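Local atomic coordinates of aspartate semialdehyde dehydrogenase (Francisella tularensis subsp. tularensis, PDB entry 4WOJ), a protein that probably catalyses the NADPH-dependent reductive dephosphorylation of aspartyl-4-phosphate to aspartate semialdehyde, an early step toward lysine, methionine and threonine. Residues Val162-Ala173 with Val263-Arg274; Asn323-Ile334 with His345-Trp355. All coordinates share one frame; numbering follows the deposited sequence. Where two conformers were deposited one is given.

Contact 1 of 2, residues Val162-Ala173 with Val263-Arg274; sequences VNSSTYQAISGA and VDGICVRVPSLR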
loop_
_atom_site.group_PDB
_atom_site.type_symbol
_atom_site.label_atom_id
_atom_site.label_comp_id
_atom_site.label_asym_id
_atom_site.label_seq_id
_atom_site.Cartn_x
_atom_site.Cartn_y
_atom_site.Cartn_z
ATOM N N VAL B 162 -4.664 15.991 -7.422
ATOM C CA VAL B 162 -4.562 14.880 -6.459
ATOM C C VAL B 162 -3.613 13.762 -6.891
ATOM O O VAL B 162 -3.836 13.127 -7.910
ATOM C CB VAL B 162 -5.939 14.183 -6.275
ATOM C CG1 VAL B 162 -5.865 13.168 -5.168
ATOM C CG2 VAL B 162 -7.044 15.206 -6.028
ATOM N N ASN B 163 -2.566 13.509 -6.108
ATOM C CA ASN B 163 -1.833 12.263 -6.238
ATOM C C ASN B 163 -2.488 11.229 -5.337
ATOM O O ASN B 163 -2.659 11.515 -4.137
ATOM C CB ASN B 163 -0.411 12.422 -5.802
ATOM C CG ASN B 163 0.427 11.209 -6.150
ATOM O OD1 ASN B 163 0.890 11.088 -7.276
ATOM N ND2 ASN B 163 0.670 10.332 -5.183
ATOM N N SER B 164 -2.880 10.073 -5.899
ATOM C CA SER B 164 -3.329 8.938 -5.103
ATOM C C SER B 164 -2.460 7.699 -5.308
ATOM O O SER B 164 -2.178 7.305 -6.432
ATOM C CB SER B 164 -4.771 8.587 -5.412
ATOM O OG SER B 164 -5.132 7.313 -4.838
ATOM N N SER B 165 -2.033 7.095 -4.210
ATOM C CA SER B 165 -1.393 5.766 -4.209
ATOM C C SER B 165 -2.363 4.804 -3.513
ATOM O O SER B 165 -2.685 4.991 -2.372
ATOM C CB SER B 165 -0.069 5.784 -3.444
ATOM O OG SER B 165 0.869 6.710 -3.991
ATOM N N THR B 166 -2.832 3.784 -4.215
ATOM C CA THR B 166 -3.866 2.961 -3.707
ATOM C C THR B 166 -3.327 1.632 -3.235
ATOM O O THR B 166 -2.222 1.216 -3.588
ATOM C CB THR B 166 -4.963 2.676 -4.720
ATOM O OG1 THR B 166 -4.525 1.651 -5.611
ATOM C CG2 THR B 166 -5.331 3.938 -5.493
ATOM N N TYR B 167 -4.119 1.043 -2.365
ATOM C CA TYR B 167 -3.815 -0.179 -1.657
ATOM C C TYR B 167 -5.133 -0.873 -1.801
ATOM O O TYR B 167 -6.009 -0.727 -0.972
ATOM C CB TYR B 167 -3.536 0.100 -0.190
ATOM C CG TYR B 167 -2.332 1.010 0.180
ATOM C CD1 TYR B 167 -2.313 2.371 -0.091
ATOM C CD2 TYR B 167 -1.253 0.482 0.879
ATOM C CE1 TYR B 167 -1.213 3.175 0.274
ATOM C CE2 TYR B 167 -0.163 1.261 1.257
ATOM C CZ TYR B 167 -0.146 2.614 0.948
ATOM O OH TYR B 167 0.975 3.325 1.331
ATOM N N GLN B 168 -5.322 -1.478 -2.955
ATOM C CA GLN B 168 -6.593 -2.011 -3.371
ATOM C C GLN B 168 -6.848 -3.478 -3.083
ATOM O O GLN B 168 -6.016 -4.340 -3.342
ATOM C CB GLN B 168 -6.715 -1.857 -4.861
ATOM C CG GLN B 168 -6.914 -0.415 -5.208
ATOM C CD GLN B 168 -7.020 -0.219 -6.683
ATOM O OE1 GLN B 168 -6.303 0.625 -7.259
ATOM N NE2 GLN B 168 -7.943 -0.960 -7.320
ATOM N N ALA B 169 -8.040 -3.736 -2.596
ATOM C CA ALA B 169 -8.447 -5.071 -2.156
ATOM C C ALA B 169 -8.897 -5.953 -3.322
ATOM O O ALA B 169 -9.223 -5.501 -4.420
ATOM C CB ALA B 169 -9.556 -4.946 -1.146
ATOM N N ILE B 170 -8.917 -7.243 -3.048
ATOM C CA ILE B 170 -9.034 -8.200 -4.103
ATOM C C ILE B 170 -10.456 -8.231 -4.602
ATOM O O ILE B 170 -10.681 -8.618 -5.715
ATOM C CB ILE B 170 -8.508 -9.580 -3.668
ATOM C CG1 ILE B 170 -8.386 -10.515 -4.870
ATOM C CG2 ILE B 170 -9.411 -10.222 -2.589
ATOM C CD1 ILE B 170 -7.502 -10.021 -5.995
ATOM N N SER B 171 -11.420 -7.771 -3.809
ATOM C CA SER B 171 -12.830 -7.872 -4.209
ATOM C C SER B 171 -13.148 -7.221 -5.509
ATOM O O SER B 171 -14.007 -7.685 -6.235
ATOM C CB SER B 171 -13.772 -7.355 -3.124
ATOM O OG SER B 171 -13.576 -6.016 -2.830
ATOM N N GLY B 172 -12.441 -6.148 -5.835
ATOM C CA GLY B 172 -12.681 -5.440 -7.100
ATOM C C GLY B 172 -12.418 -6.310 -8.320
ATOM O O GLY B 172 -12.935 -6.036 -9.417
ATOM N N ALA B 173 -11.650 -7.380 -8.103
ATOM C CA ALA B 173 -11.314 -8.348 -9.144
ATOM C C ALA B 173 -12.327 -9.470 -9.296
ATOM O O ALA B 173 -12.193 -10.274 -10.211
ATOM C CB ALA B 173 -9.956 -8.955 -8.841
ATOM N N VAL B 263 -5.669 13.975 -11.913
ATOM C CA VAL B 263 -5.568 12.897 -10.889
ATOM C C VAL B 263 -4.551 11.916 -11.420
ATOM O O VAL B 263 -4.580 11.513 -12.567
ATOM C CB VAL B 263 -6.911 12.211 -10.563
ATOM C CG1 VAL B 263 -6.752 11.105 -9.502
ATOM C CG2 VAL B 263 -7.922 13.227 -10.047
ATOM N N ASP B 264 -3.577 11.580 -10.609
ATOM C CA ASP B 264 -2.567 10.644 -11.058
ATOM C C ASP B 264 -2.017 9.931 -9.837
ATOM O O ASP B 264 -2.316 10.289 -8.717
ATOM C CB ASP B 264 -1.455 11.365 -11.843
ATOM C CG ASP B 264 -0.878 10.503 -13.004
ATOM O OD1 ASP B 264 -0.962 9.238 -12.915
ATOM O OD2 ASP B 264 -0.372 11.109 -14.018
ATOM N N GLY B 265 -1.220 8.917 -10.107
ATOM C CA GLY B 265 -0.515 8.169 -9.116
ATOM C C GLY B 265 -0.439 6.721 -9.582
ATOM O O GLY B 265 -0.470 6.440 -10.791
ATOM N N ILE B 266 -0.337 5.809 -8.620
ATOM C CA ILE B 266 -0.273 4.424 -8.935
ATOM C C ILE B 266 -1.332 3.594 -8.207
ATOM O O ILE B 266 -1.607 3.807 -7.019
ATOM C CB ILE B 266 1.090 3.886 -8.580
ATOM C CG1 ILE B 266 1.314 2.543 -9.300
ATOM C CG2 ILE B 266 1.206 3.764 -7.053
ATOM C CD1 ILE B 266 2.512 1.778 -8.814
ATOM N N CYS B 267 -1.856 2.601 -8.924
ATOM C CA CYS B 267 -2.813 1.659 -8.381
ATOM C C CYS B 267 -2.156 0.282 -8.065
ATOM O O CYS B 267 -1.566 -0.349 -8.921
ATOM C CB CYS B 267 -4.028 1.556 -9.323
ATOM S SG CYS B 267 -5.016 3.088 -9.469
ATOM N N VAL B 268 -2.290 -0.174 -6.828
ATOM C CA VAL B 268 -1.588 -1.355 -6.346
ATOM C C VAL B 268 -2.561 -2.316 -5.674
ATOM O O VAL B 268 -3.371 -1.915 -4.846
ATOM C CB VAL B 268 -0.510 -0.998 -5.322
ATOM C CG1 VAL B 268 0.372 -2.210 -4.985
ATOM C CG2 VAL B 268 0.384 0.170 -5.817
ATOM N N ARG B 269 -2.490 -3.572 -6.073
ATOM C CA ARG B 269 -3.257 -4.594 -5.462
ATOM C C ARG B 269 -2.539 -5.074 -4.234
ATOM O O ARG B 269 -1.300 -5.282 -4.286
ATOM C CB ARG B 269 -3.430 -5.757 -6.443
ATOM C CG ARG B 269 -4.452 -6.729 -5.984
ATOM C CD ARG B 269 -5.816 -6.114 -6.081
ATOM N NE ARG B 269 -6.354 -6.226 -7.420
ATOM C CZ ARG B 269 -7.419 -5.564 -7.847
ATOM N NH1 ARG B 269 -8.046 -4.677 -7.068
ATOM N NH2 ARG B 269 -7.850 -5.762 -9.079
ATOM N N VAL B 270 -3.291 -5.189 -3.128
ATOM C CA VAL B 270 -2.740 -5.666 -1.820
ATOM C C VAL B 270 -3.633 -6.759 -1.240
ATOM O O VAL B 270 -4.748 -6.932 -1.736
ATOM C CB VAL B 270 -2.583 -4.546 -0.767
ATOM C CG1 VAL B 270 -1.619 -3.462 -1.261
ATOM C CG2 VAL B 270 -3.942 -3.962 -0.379
ATOM N N PRO B 271 -3.146 -7.505 -0.214
ATOM C CA PRO B 271 -3.879 -8.630 0.318
ATOM C C PRO B 271 -4.933 -8.206 1.327
ATOM O O PRO B 271 -4.925 -8.684 2.467
ATOM C CB PRO B 271 -2.791 -9.489 1.011
ATOM C CG PRO B 271 -1.482 -8.875 0.654
ATOM C CD PRO B 271 -1.778 -7.464 0.331
ATOM N N SER B 272 -5.817 -7.312 0.892
ATOM C CA SER B 272 -7.014 -6.966 1.616
ATOM C C SER B 272 -8.191 -7.610 0.911
ATOM O O SER B 272 -8.115 -7.956 -0.247
ATOM C CB SER B 272 -7.210 -5.446 1.621
ATOM O OG SER B 272 -6.264 -4.835 2.449
ATOM N N LEU B 273 -9.299 -7.706 1.603
ATOM C CA LEU B 273 -10.450 -8.345 1.054
ATOM C C LEU B 273 -11.504 -7.421 0.421
ATOM O O LEU B 273 -11.882 -7.693 -0.715
ATOM C CB LEU B 273 -11.042 -9.259 2.092
ATOM C CG LEU B 273 -10.150 -10.469 2.487
ATOM C CD1 LEU B 273 -10.721 -11.202 3.703
ATOM C CD2 LEU B 273 -9.924 -11.473 1.362
ATOM N N ARG B 274 -12.007 -6.385 1.100
ATOM C CA ARG B 274 -13.063 -5.559 0.485
ATOM C C ARG B 274 -12.985 -4.056 0.666
ATOM O O ARG B 274 -13.814 -3.340 0.125
ATOM C CB ARG B 274 -14.469 -6.027 0.864
ATOM C CG ARG B 274 -14.656 -6.488 2.293
ATOM C CD ARG B 274 -16.111 -6.787 2.581
ATOM N NE ARG B 274 -17.046 -5.751 2.182
ATOM C CZ ARG B 274 -18.374 -5.905 2.153
ATOM N NH1 ARG B 274 -18.928 -7.083 2.498
ATOM N NH2 ARG B 274 -19.166 -4.886 1.782
HETATM O O HOH W 1 -7.009 -1.796 1.550
HETATM O O HOH W 2 -10.278 -3.131 -7.522
#
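Arg-269 and Gln-168 meet at about a right angle, the guanidinium plane turned 87° from the side-chain amide. The Arg-269 chain bends at chi2 and chi3 (70° and 83°), which brings its CD 3.3 Å from Gln-168 O and returns to 162-173 a side chain that sets out away from that segment. Arg-269 NH1 then arrives 3.0 Å from Ala-169 O, while NH2 reaches the methyl of Ala-173. A water lying in the guanidinium plane accepts from Arg-269 NH1 at 2.8 Å and, weakly, from Gln-168 NE2, joining the two side chains where they do not bond directly. At the other end of the amide, Thr-166 OG1 donates to Gln-168 OE1 at 2.6 Å, in the amide plane and on a lone pair. The same hydroxyl oxygen, Thr-166 OG1, serves as the acceptor for Val-268 N at 3.1 Å. Both backbone polar atoms of Gln-168 are bonded to 263-274: N donates to Val-268 O, and O accepts from Val-270 N in a nearly straight bond. Farther along, Ala-169 presses CB on Ser-272 and the Leu-273 carbonyl carbon, and Ile-170 N bonds to Ser-272 O. Where strand 263-266 begins, Asp-264 N donates to Val-162 O, and Ser-164 N to Asp-264 O. Tyr-167 lays CB against Val-270, while its OH bonds Thr-166 O of the second subunit. Ala-169 and Gln-168 also touch His-276, the predicted proton acceptor, and Gln-168 lies about 5 Å, side chain to side chain, from Cys-141, the predicted acyl-thioester nucleophile. The whole is a parallel pair at the edge of the mixed sheet of the dimerisation domain, running out into loops beside the probable active site.

Contact 2 of 2, residues Asn323-Ile334 with His345-Trp355; sequences NSGTLDIAIGRI and HCFTVGDQLLW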
loop_
_atom_site.group_PDB
_atom_site.type_symbol
_atom_site.label_atom_id
_atom_site.label_comp_id
_atom_site.label_asym_id
_atom_site.label_seq_id
_atom_site.Cartn_x
_atom_site.Cartn_y
_atom_site.Cartn_z
ATOM N N ASN B 323 -13.241 -0.866 8.583
ATOM C CA ASN B 323 -14.146 -0.220 7.658
ATOM C C ASN B 323 -14.989 -1.143 6.795
ATOM O O ASN B 323 -16.081 -0.780 6.371
ATOM C CB ASN B 323 -13.309 0.637 6.716
ATOM C CG ASN B 323 -14.115 1.157 5.576
ATOM O OD1 ASN B 323 -14.473 0.401 4.657
ATOM N ND2 ASN B 323 -14.434 2.458 5.629
ATOM N N SER B 324 -14.451 -2.314 6.501
ATOM C CA SER B 324 -15.125 -3.283 5.673
ATOM C C SER B 324 -16.549 -3.647 6.198
ATOM O O SER B 324 -16.789 -3.735 7.386
ATOM C CB SER B 324 -14.242 -4.507 5.501
ATOM O OG SER B 324 -13.016 -4.115 4.855
ATOM N N GLY B 325 -17.502 -3.758 5.289
ATOM C CA GLY B 325 -18.888 -3.889 5.669
ATOM C C GLY B 325 -19.657 -2.611 5.926
ATOM O O GLY B 325 -20.869 -2.652 5.969
ATOM N N THR B 326 -18.982 -1.460 6.059
ATOM C CA THR B 326 -19.670 -0.232 6.459
ATOM C C THR B 326 -19.736 0.775 5.371
ATOM O O THR B 326 -18.972 0.723 4.425
ATOM C CB THR B 326 -18.971 0.494 7.613
ATOM O OG1 THR B 326 -17.823 1.223 7.117
ATOM C CG2 THR B 326 -18.594 -0.479 8.738
ATOM N N LEU B 327 -20.615 1.749 5.548
ATOM C CA LEU B 327 -20.713 2.870 4.620
ATOM C C LEU B 327 -19.781 4.024 4.992
ATOM O O LEU B 327 -19.770 5.071 4.330
ATOM C CB LEU B 327 -22.166 3.337 4.529
ATOM C CG LEU B 327 -23.070 2.338 3.777
ATOM C CD1 LEU B 327 -24.534 2.582 4.094
ATOM C CD2 LEU B 327 -22.872 2.430 2.270
ATOM N N ASP B 328 -18.984 3.844 6.043
ATOM C CA ASP B 328 -18.096 4.921 6.454
ATOM C C ASP B 328 -17.001 5.102 5.373
ATOM O O ASP B 328 -16.436 4.140 4.821
ATOM C CB ASP B 328 -17.437 4.670 7.824
ATOM C CG ASP B 328 -18.437 4.304 8.961
ATOM O OD1 ASP B 328 -19.572 4.777 9.038
ATOM O OD2 ASP B 328 -18.045 3.547 9.863
ATOM N N ILE B 329 -16.745 6.358 5.060
ATOM C CA ILE B 329 -15.599 6.782 4.276
ATOM C C ILE B 329 -14.633 7.305 5.339
ATOM O O ILE B 329 -14.722 8.464 5.764
ATOM C CB ILE B 329 -16.018 7.914 3.269
ATOM C CG1 ILE B 329 -17.119 7.403 2.353
ATOM C CG2 ILE B 329 -14.852 8.410 2.438
ATOM C CD1 ILE B 329 -16.730 6.133 1.607
ATOM N N ALA B 330 -13.751 6.450 5.824
ATOM C CA ALA B 330 -12.819 6.917 6.841
ATOM C C ALA B 330 -11.656 7.707 6.186
ATOM O O ALA B 330 -11.213 7.427 5.073
ATOM C CB ALA B 330 -12.305 5.770 7.667
ATOM N N ILE B 331 -11.210 8.738 6.871
ATOM C CA ILE B 331 -10.149 9.590 6.337
ATOM C C ILE B 331 -9.384 10.225 7.448
ATOM O O ILE B 331 -9.959 10.823 8.347
ATOM C CB ILE B 331 -10.718 10.660 5.428
ATOM C CG1 ILE B 331 -9.615 11.705 5.090
ATOM C CG2 ILE B 331 -11.929 11.289 6.042
ATOM C CD1 ILE B 331 -9.998 12.592 3.958
ATOM N N GLY B 332 -8.087 10.046 7.425
ATOM C CA GLY B 332 -7.259 10.446 8.554
ATOM C C GLY B 332 -5.849 10.762 8.161
ATOM O O GLY B 332 -5.553 10.888 7.006
ATOM N N ARG B 333 -4.991 10.909 9.157
ATOM C CA ARG B 333 -3.618 11.248 8.956
ATOM C C ARG B 333 -3.569 12.586 8.195
ATOM O O ARG B 333 -2.663 12.843 7.438
ATOM C CB ARG B 333 -2.874 10.134 8.219
ATOM C CG ARG B 333 -2.885 8.773 8.919
ATOM C CD ARG B 333 -2.206 8.758 10.282
ATOM N NE ARG B 333 -1.079 9.691 10.342
ATOM C CZ ARG B 333 0.162 9.469 9.896
ATOM N NH1 ARG B 333 0.498 8.327 9.314
ATOM N NH2 ARG B 333 1.089 10.424 10.029
ATOM N N ILE B 334 -4.562 13.426 8.435
ATOM C CA ILE B 334 -4.695 14.684 7.754
ATOM C C ILE B 334 -3.634 15.643 8.271
ATOM O O ILE B 334 -3.655 16.048 9.404
ATOM C CB ILE B 334 -6.095 15.305 7.946
ATOM C CG1 ILE B 334 -7.169 14.369 7.376
ATOM C CG2 ILE B 334 -6.166 16.675 7.273
ATOM C CD1 ILE B 334 -8.548 14.549 7.979
ATOM N N HIS B 345 -1.601 16.173 3.047
ATOM C CA HIS B 345 -1.692 14.703 2.957
ATOM C C HIS B 345 -2.796 14.178 3.828
ATOM O O HIS B 345 -3.098 14.759 4.872
ATOM C CB HIS B 345 -0.409 14.068 3.466
ATOM C CG HIS B 345 0.832 14.626 2.843
ATOM N ND1 HIS B 345 1.320 14.195 1.627
ATOM C CD2 HIS B 345 1.694 15.579 3.273
ATOM C CE1 HIS B 345 2.427 14.847 1.341
ATOM N NE2 HIS B 345 2.682 15.681 2.330
ATOM N N CYS B 346 -3.373 13.050 3.422
ATOM C CA CYS B 346 -4.310 12.316 4.227
ATOM C C CYS B 346 -4.325 10.921 3.691
ATOM O O CYS B 346 -3.707 10.673 2.682
ATOM C CB CYS B 346 -5.717 12.906 4.187
ATOM S SG CYS B 346 -6.450 13.061 2.561
ATOM N N PHE B 347 -4.978 10.023 4.432
ATOM C CA PHE B 347 -5.143 8.602 4.095
ATOM C C PHE B 347 -6.600 8.252 4.308
ATOM O O PHE B 347 -7.142 8.567 5.334
ATOM C CB PHE B 347 -4.291 7.714 5.019
ATOM C CG PHE B 347 -4.141 6.288 4.562
ATOM C CD1 PHE B 347 -3.203 5.935 3.630
ATOM C CD2 PHE B 347 -4.911 5.256 5.147
ATOM C CE1 PHE B 347 -3.056 4.613 3.237
ATOM C CE2 PHE B 347 -4.768 3.941 4.764
ATOM C CZ PHE B 347 -3.837 3.612 3.798
ATOM N N THR B 348 -7.215 7.570 3.356
ATOM C CA THR B 348 -8.615 7.208 3.447
ATOM C C THR B 348 -8.854 5.763 3.144
ATOM O O THR B 348 -8.067 5.111 2.481
ATOM C CB THR B 348 -9.528 8.085 2.514
ATOM O OG1 THR B 348 -10.874 7.599 2.604
ATOM C CG2 THR B 348 -9.071 8.059 1.088
ATOM N N VAL B 349 -9.952 5.260 3.674
ATOM C CA VAL B 349 -10.344 3.882 3.509
ATOM C C VAL B 349 -11.863 3.822 3.354
ATOM O O VAL B 349 -12.595 4.464 4.113
ATOM C CB VAL B 349 -10.004 3.049 4.746
ATOM C CG1 VAL B 349 -10.361 1.574 4.532
ATOM C CG2 VAL B 349 -8.536 3.193 5.104
ATOM N N GLY B 350 -12.325 3.045 2.372
ATOM C CA GLY B 350 -13.752 2.745 2.208
ATOM C C GLY B 350 -14.007 1.433 1.534
ATOM O O GLY B 350 -13.093 0.816 0.986
ATOM N N ASP B 351 -15.256 0.987 1.582
ATOM C CA ASP B 351 -15.626 -0.374 1.196
ATOM C C ASP B 351 -15.880 -0.480 -0.287
ATOM O O ASP B 351 -16.765 0.185 -0.811
ATOM C CB ASP B 351 -16.896 -0.798 1.912
ATOM C CG ASP B 351 -17.237 -2.256 1.667
ATOM O OD1 ASP B 351 -17.857 -2.579 0.633
ATOM O OD2 ASP B 351 -16.806 -3.077 2.490
ATOM N N GLN B 352 -15.140 -1.342 -0.958
ATOM C CA GLN B 352 -15.205 -1.434 -2.405
ATOM C C GLN B 352 -16.568 -1.797 -2.918
ATOM O O GLN B 352 -17.013 -1.258 -3.930
ATOM C CB GLN B 352 -14.179 -2.450 -2.918
ATOM C CG GLN B 352 -14.062 -2.510 -4.421
ATOM C CD GLN B 352 -14.849 -3.638 -5.029
ATOM O OE1 GLN B 352 -14.779 -4.773 -4.564
ATOM N NE2 GLN B 352 -15.595 -3.343 -6.100
ATOM N N LEU B 353 -17.213 -2.737 -2.233
ATOM C CA LEU B 353 -18.486 -3.296 -2.666
ATOM C C LEU B 353 -19.665 -2.371 -2.503
ATOM O O LEU B 353 -20.604 -2.422 -3.265
ATOM C CB LEU B 353 -18.724 -4.600 -1.929
ATOM C CG LEU B 353 -17.722 -5.678 -2.363
ATOM C CD1 LEU B 353 -17.810 -6.925 -1.525
ATOM C CD2 LEU B 353 -17.928 -6.074 -3.816
ATOM N N LEU B 354 -19.619 -1.497 -1.518
ATOM C CA LEU B 354 -20.738 -0.624 -1.213
ATOM C C LEU B 354 -20.563 0.739 -1.919
ATOM O O LEU B 354 -21.003 0.952 -3.035
ATOM C CB LEU B 354 -20.808 -0.412 0.297
ATOM C CG LEU B 354 -21.195 -1.584 1.163
ATOM C CD1 LEU B 354 -20.900 -1.359 2.628
ATOM C CD2 LEU B 354 -22.669 -1.913 1.006
ATOM N N TRP B 355 -19.907 1.668 -1.281
ATOM C CA TRP B 355 -19.728 2.987 -1.947
ATOM C C TRP B 355 -18.922 2.852 -3.243
ATOM O O TRP B 355 -19.172 3.542 -4.242
ATOM C CB TRP B 355 -19.125 4.011 -0.993
ATOM C CG TRP B 355 -20.168 4.784 -0.250
ATOM C CD1 TRP B 355 -20.276 4.933 1.102
ATOM C CD2 TRP B 355 -21.259 5.489 -0.817
ATOM N NE1 TRP B 355 -21.367 5.697 1.404
ATOM C CE2 TRP B 355 -21.983 6.061 0.239
ATOM C CE3 TRP B 355 -21.687 5.706 -2.117
ATOM C CZ2 TRP B 355 -23.106 6.831 0.037
ATOM C CZ3 TRP B 355 -22.796 6.467 -2.317
ATOM C CH2 TRP B 355 -23.503 7.023 -1.251
#
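Asp-351 reaches across to the turn at Gly-325, whose N donates to Asp-351 OD2 at 3.0 Å from above the carboxylate plane. The other oxygen, OD1, uses its anti lone pair for Leu-354 N, capping the start of the final helix, and OD2 also forms a salt bridge with Arg-274. With CG anti to the backbone N (chi1 -174°), the carboxylate can serve both the turn and the helix start. In the type II turn of 323-326, Asn-323 O accepts Thr-326 N and the Thr-326 hydroxyl, whose oxygen in turn receives Asp-328 N, an ST turn. Beyond it runs an antiparallel beta hairpin in the mixed sheet of the dimerisation domain: Ala-330 and Val-349 exchange two backbone bonds, as do Gly-332 and Phe-347, with Gly-332 N to Phe-347 O at 2.7 Å. Thr-348 OG1 is also modelled an unusually short 2.5 Å from Ala-330 O, a doubtful length. In one of the two conformers modelled for Asn-323, ND2 donates to Asp-328 O from above the carbonyl plane, and OD1 is bonded to Ser-275 OG. Leu-327 CD2 sits over the five-membered ring of Trp-355, 4.0 Å from its centroid, while Ile-329 CD1 touches Trp-355 CD1 at 3.8 Å.

How the contacts relate
Both contacts are buried and belong to one mixed sheet, but contact 1 joins the outermost strand 263-266 to its parallel neighbour, whereas contact 2 is an antiparallel hairpin of strands 329-336 and 343-351; strand 275-284 lies between the two pairs. Residues 263-274 are 90 positions from 162-173, while the hairpin is local in sequence. Contact 1 has bridging waters and a crossed arginine-glutamine pair close to the predicted catalytic residues; contact 2 has a carboxylate serving a turn and an apolar cluster round its tryptophan. They touch directly at Gln-352, through probable hydrogen bonds of its OE1 with Ser-171 OG and its N with Arg-274 O. Each also reaches the second subunit, contact 2 through Arg-333 and Glu-244 of that subunit.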